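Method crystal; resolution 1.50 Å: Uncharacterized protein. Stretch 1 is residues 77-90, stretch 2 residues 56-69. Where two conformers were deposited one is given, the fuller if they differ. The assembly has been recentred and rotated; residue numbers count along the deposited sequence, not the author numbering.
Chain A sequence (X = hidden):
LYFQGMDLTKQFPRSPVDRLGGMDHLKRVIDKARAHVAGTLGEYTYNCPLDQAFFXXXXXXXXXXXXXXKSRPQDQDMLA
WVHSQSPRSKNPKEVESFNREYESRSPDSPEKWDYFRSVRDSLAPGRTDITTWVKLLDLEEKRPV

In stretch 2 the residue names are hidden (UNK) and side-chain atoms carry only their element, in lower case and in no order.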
# COMPACT_ATOMS: atom_id res chain seq x y z
N ASP A 77 7.02 -13.34 8.17
CA ASP A 77 7.95 -12.76 9.10
C ASP A 77 7.73 -11.27 9.28
O ASP A 77 7.81 -10.75 10.40
CB ASP A 77 9.36 -13.16 8.73
CG ASP A 77 9.57 -14.69 9.01
OD1 ASP A 77 9.21 -15.13 10.13
OD2 ASP A 77 9.92 -15.43 8.11
N MSE A 78 7.39 -10.58 8.19
CA MSE A 78 7.08 -9.18 8.35
C MSE A 78 5.77 -8.98 9.13
O MSE A 78 5.64 -8.07 9.93
CB MSE A 78 7.00 -8.50 6.98
CG MSE A 78 8.25 -8.16 6.39
SE MSE A 78 9.26 -6.98 7.75
CE MSE A 78 7.95 -5.56 8.14
N LEU A 79 4.80 -9.86 8.90
CA LEU A 79 3.54 -9.78 9.64
C LEU A 79 3.80 -9.98 11.14
O LEU A 79 3.23 -9.24 11.98
CB LEU A 79 2.52 -10.82 9.12
CG LEU A 79 1.18 -10.90 9.89
CD1 LEU A 79 0.45 -9.56 9.81
CD2 LEU A 79 0.34 -12.01 9.34
N ALA A 80 4.65 -10.95 11.49
CA ALA A 80 4.95 -11.19 12.91
C ALA A 80 5.63 -9.95 13.50
O ALA A 80 5.36 -9.58 14.67
CB ALA A 80 5.80 -12.44 13.09
N TRP A 81 6.48 -9.28 12.73
CA TRP A 81 7.12 -8.06 13.25
C TRP A 81 6.07 -6.96 13.51
O TRP A 81 6.05 -6.33 14.57
CB TRP A 81 8.20 -7.56 12.25
CG TRP A 81 8.98 -6.41 12.81
CD1 TRP A 81 10.12 -6.47 13.58
CD2 TRP A 81 8.70 -5.01 12.62
NE1 TRP A 81 10.55 -5.19 13.89
CE2 TRP A 81 9.70 -4.28 13.32
CE3 TRP A 81 7.69 -4.31 11.94
CZ2 TRP A 81 9.73 -2.88 13.35
CZ3 TRP A 81 7.70 -2.87 12.00
CH2 TRP A 81 8.74 -2.20 12.69
N VAL A 82 5.17 -6.77 12.55
CA VAL A 82 4.09 -5.80 12.73
C VAL A 82 3.29 -6.09 14.02
O VAL A 82 3.05 -5.18 14.85
CB VAL A 82 3.16 -5.77 11.49
CG1 VAL A 82 1.86 -4.97 11.79
CG2 VAL A 82 3.93 -5.15 10.32
N HIS A 83 2.91 -7.35 14.21
CA HIS A 83 2.16 -7.69 15.43
C HIS A 83 2.98 -7.35 16.68
O HIS A 83 2.43 -6.84 17.66
CB HIS A 83 1.77 -9.16 15.40
CG HIS A 83 0.67 -9.47 14.44
ND1 HIS A 83 0.44 -10.75 13.94
CD2 HIS A 83 -0.32 -8.70 13.95
CE1 HIS A 83 -0.63 -10.72 13.17
NE2 HIS A 83 -1.10 -9.49 13.13
N SER A 84 4.28 -7.63 16.64
CA SER A 84 5.12 -7.40 17.81
C SER A 84 5.27 -5.89 18.12
O SER A 84 5.56 -5.53 19.27
CB SER A 84 6.48 -8.10 17.63
OG SER A 84 7.34 -7.37 16.77
N GLN A 85 5.10 -5.04 17.11
CA GLN A 85 5.22 -3.60 17.23
C GLN A 85 3.91 -2.87 17.41
O GLN A 85 3.92 -1.68 17.76
CB GLN A 85 5.92 -3.03 15.99
CG GLN A 85 7.33 -3.54 15.80
CD GLN A 85 8.23 -2.98 16.85
OE1 GLN A 85 8.67 -3.69 17.74
NE2 GLN A 85 8.48 -1.67 16.79
N SER A 86 2.79 -3.56 17.19
CA SER A 86 1.48 -2.91 17.09
C SER A 86 0.37 -3.73 17.73
O SER A 86 -0.23 -4.61 17.12
CB SER A 86 1.13 -2.68 15.62
OG SER A 86 -0.15 -2.06 15.53
N PRO A 87 0.06 -3.43 19.00
CA PRO A 87 -1.08 -4.07 19.62
C PRO A 87 -2.37 -3.87 18.80
O PRO A 87 -3.19 -4.78 18.69
CB PRO A 87 -1.19 -3.33 20.95
CG PRO A 87 0.22 -3.05 21.28
CD PRO A 87 0.83 -2.62 19.97
N ARG A 88 -2.53 -2.70 18.17
CA ARG A 88 -3.79 -2.44 17.42
C ARG A 88 -3.92 -3.44 16.27
O ARG A 88 -5.03 -3.89 15.94
CB ARG A 88 -3.84 -0.98 16.94
CG ARG A 88 -5.22 -0.56 16.47
CD ARG A 88 -5.20 0.90 16.07
NE ARG A 88 -6.53 1.47 15.88
CZ ARG A 88 -6.75 2.68 15.40
NH1 ARG A 88 -8.00 3.12 15.33
NH2 ARG A 88 -5.72 3.45 14.98
N SER A 89 -2.77 -3.81 15.68
CA SER A 89 -2.81 -4.74 14.53
C SER A 89 -3.24 -6.17 14.94
O SER A 89 -3.57 -6.99 14.06
CB SER A 89 -1.43 -4.83 13.85
OG SER A 89 -0.51 -5.59 14.64
N LYS A 90 -3.21 -6.46 16.24
CA LYS A 90 -3.63 -7.77 16.77
C LYS A 90 -5.14 -7.84 17.07
O LYS A 90 -5.62 -8.89 17.55
CB LYS A 90 -2.88 -8.13 18.05
CG LYS A 90 -1.38 -8.23 17.89
CD LYS A 90 -0.83 -8.69 19.28
CE LYS A 90 0.52 -8.26 19.59
NZ LYS A 90 0.75 -8.77 20.97
N UNK A 56 0.64 5.32 10.49
CA UNK A 56 0.03 6.08 11.59
C UNK A 56 -1.02 5.23 12.30
O UNK A 56 -1.03 5.13 13.53
c UNK A 56 -0.61 7.39 11.08
o UNK A 56 -1.20 8.10 12.16
N UNK A 57 -1.86 4.56 11.52
CA UNK A 57 -2.99 3.82 12.10
C UNK A 57 -2.49 2.76 13.07
O UNK A 57 -3.04 2.60 14.18
c UNK A 57 -7.48 2.68 11.96
c UNK A 57 -3.81 3.17 10.99
c UNK A 57 -6.26 0.66 12.53
c UNK A 57 -5.09 2.55 11.50
c UNK A 57 -6.28 3.26 11.45
c UNK A 57 -7.46 1.40 12.51
c UNK A 57 -5.10 1.26 12.05
N UNK A 58 -1.40 2.08 12.69
CA UNK A 58 -0.90 0.95 13.47
C UNK A 58 0.21 1.31 14.42
O UNK A 58 0.66 0.48 15.20
c UNK A 58 -4.09 -1.85 10.69
c UNK A 58 -2.69 -1.58 12.62
c UNK A 58 -3.85 -2.09 12.03
c UNK A 58 -1.76 -0.83 11.87
c UNK A 58 -2.01 -0.60 10.53
c UNK A 58 -0.55 -0.25 12.54
c UNK A 58 -3.18 -1.12 9.93
N UNK A 59 0.64 2.58 14.39
CA UNK A 59 1.70 3.07 15.30
C UNK A 59 3.06 2.55 14.94
O UNK A 59 3.87 2.25 15.82
N UNK A 60 3.32 2.44 13.64
CA UNK A 60 4.60 1.96 13.15
C UNK A 60 5.48 3.09 12.65
O UNK A 60 5.00 4.07 12.07
c UNK A 60 4.23 -1.19 13.31
c UNK A 60 3.54 -0.26 12.29
c UNK A 60 4.38 1.01 11.99
c UNK A 60 3.16 -1.02 10.97
N UNK A 61 6.78 2.95 12.87
CA UNK A 61 7.73 3.92 12.35
C UNK A 61 8.23 3.44 11.01
O UNK A 61 8.73 2.32 10.91
o UNK A 61 10.88 4.51 12.09
c UNK A 61 8.90 4.08 13.33
o UNK A 61 9.88 6.22 13.04
c UNK A 61 9.97 5.00 12.79
N UNK A 62 8.11 4.28 9.99
CA UNK A 62 8.48 3.91 8.60
C UNK A 62 9.96 3.49 8.46
O UNK A 62 10.28 2.62 7.60
c UNK A 62 8.71 7.33 8.78
n UNK A 62 10.09 6.71 7.21
n UNK A 62 9.70 8.28 8.63
c UNK A 62 8.19 5.06 7.62
c UNK A 62 8.96 6.33 7.91
c UNK A 62 10.52 7.87 7.67
N UNK A 63 10.84 4.09 9.27
CA UNK A 63 12.27 3.78 9.20
C UNK A 63 12.51 2.39 9.80
O UNK A 63 13.23 1.55 9.24
c UNK A 63 13.14 4.82 9.93
o UNK A 63 13.90 8.41 9.64
c UNK A 63 13.87 7.27 10.12
c UNK A 63 13.11 6.20 9.31
o UNK A 63 14.42 7.01 11.22
N UNK A 64 11.90 2.16 10.96
CA UNK A 64 12.02 0.83 11.60
C UNK A 64 11.39 -0.26 10.77
O UNK A 64 11.96 -1.37 10.70
n UNK A 64 11.92 2.71 17.61
c UNK A 64 12.40 2.76 16.20
c UNK A 64 12.15 1.84 13.93
c UNK A 64 11.60 1.80 15.31
c UNK A 64 11.43 0.87 13.00
N UNK A 65 10.27 0.02 10.11
CA UNK A 65 9.65 -0.97 9.23
C UNK A 65 10.56 -1.33 8.05
O UNK A 65 10.73 -2.53 7.77
c UNK A 65 6.93 -2.14 5.67
c UNK A 65 7.52 -1.36 7.88
c UNK A 65 8.30 -0.42 8.77
c UNK A 65 7.65 -1.29 6.50
c UNK A 65 5.90 -3.12 7.60
c UNK A 65 6.65 -2.28 8.42
c UNK A 65 6.05 -3.07 6.22
N UNK A 66 11.18 -0.32 7.42
CA UNK A 66 12.06 -0.60 6.29
C UNK A 66 13.25 -1.42 6.77
O UNK A 66 13.69 -2.31 6.06
c UNK A 66 12.51 0.71 5.59
N UNK A 67 13.80 -1.09 7.94
CA UNK A 67 14.91 -1.89 8.47
C UNK A 67 14.49 -3.32 8.78
O UNK A 67 15.23 -4.28 8.50
c UNK A 67 16.72 -2.03 10.33
o UNK A 67 18.07 -1.13 8.55
c UNK A 67 17.92 -2.08 9.38
c UNK A 67 15.49 -1.25 9.74
o UNK A 67 18.72 -3.06 9.45
N UNK A 68 13.28 -3.47 9.31
CA UNK A 68 12.81 -4.79 9.71
C UNK A 68 12.65 -5.73 8.52
O UNK A 68 12.92 -6.94 8.66
c UNK A 68 11.47 -4.68 10.46
N UNK A 69 12.24 -5.21 7.37
CA UNK A 69 12.02 -6.08 6.23
C UNK A 69 13.33 -6.66 5.69
O UNK A 69 13.31 -7.74 5.11
c UNK A 69 11.97 -4.39 4.36
c UNK A 69 11.18 -5.44 5.10
c UNK A 69 9.86 -4.94 5.62
O HOH W 1 1.58 0.50 18.03
O HOH W 2 5.79 0.43 17.50
O HOH W 3 7.73 0.68 14.81

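Position 56 carries one carbon and then one oxygen, turned away from stretch 1. A lone hydroxyl on a CB that bears no second branch is Ser-56, suited to an exposed helical site.

At position 57 one carbon leads to a ring of six carbons, which marks a phenylalanine, since a tyrosine would add an oxygen. The guanidinium of Arg-88 lies flat on this ring, centres 3.5 Å apart and planes at 6°, so the cation sits over the aromatic face. Arg-88 NH2 also donates to the backbone O of Phe-57 at 2.9 Å, and one residue thus offers both a face and an acceptor.

Position 58 repeats the pattern, one carbon and a six-carbon ring: Phe-58. It is buried, with CD1 3.7 Å from Ser-89 CB and the hydroxyl of Ser-86 near the ring plane. Ser-86 OG donates to Phe-58 O at 2.7 Å and accepts from Ser-89 N at 3.2 Å, linking the turn after one helix to the end of the other.

Position 59 has no side-chain atoms and is Gly-59. Its phi of 72° favours glycine, and it closes the helix in a Schellman motif.

Four carbons, forked at the second, occupy position 60, as in leucine. Leu-60 is buried; its CD2 lies 3.7 Å from Gln-85 CB and 4.1 Å from Trp-81 CZ3, while its CD1 is 4.2 Å from Val-82 CG1. The fork lets it meet several apolar surfaces.

Position 61 has two carbons, the second carrying two oxygens: Asp-61, the N-cap. Its OD2 accepts from the backbone N of position 64 at 2.8 Å and, weakly, from the N of position 63 at 2.9 Å, satisfying amides that the first helical turn leaves free.

A carbon and a five-membered ring of three carbons and two nitrogens at position 62 give His-62, directed away from stretch 1, where a polar ring is tolerated. Position 63 has three carbons, the third with two oxygens, and reaches nothing there; this is Glu-63, an acid well placed near a helix N-terminus.

Four carbons in a row ending in nitrogen define position 64 as Lys-64. Its CB lies 4.1 Å from Trp-81 CH2, but the chain's end leads away to solvent.

Position 65 is one carbon plus a six-carbon ring, Phe-65, buried. Its flat apolar ring offers a face to Met-78 CE, 3.2 Å from CE1, and an edge to Trp-81 CZ3 and Val-82 CG2.

A single carbon at position 66 points away: Ala-66, small and buried. Position 67, three carbons with two terminal oxygens, is Glu-67, its charge suited to an exposed site.

Position 68 has one carbon, Ala-68, a lone methyl that can sit close on the Trp-81 face: its CB lies 3.4 Å from Trp-81 CE2 in a CH-pi contact. Three carbons branching at CB make position 69 Val-69, a compact apolar branch for a buried place, with CG1 3.0 Å from Met-78 SE.

The helices run roughly antiparallel, at 146°, and pack through Met-78, Trp-81 and Val-82. Beyond them, polar bonds and the Arg-88 stack secure the turns, and water 2 bridges Gly-59 O and Gln-85 O.

Stretch 2 56-69: SFFGLDHEKFAEAV
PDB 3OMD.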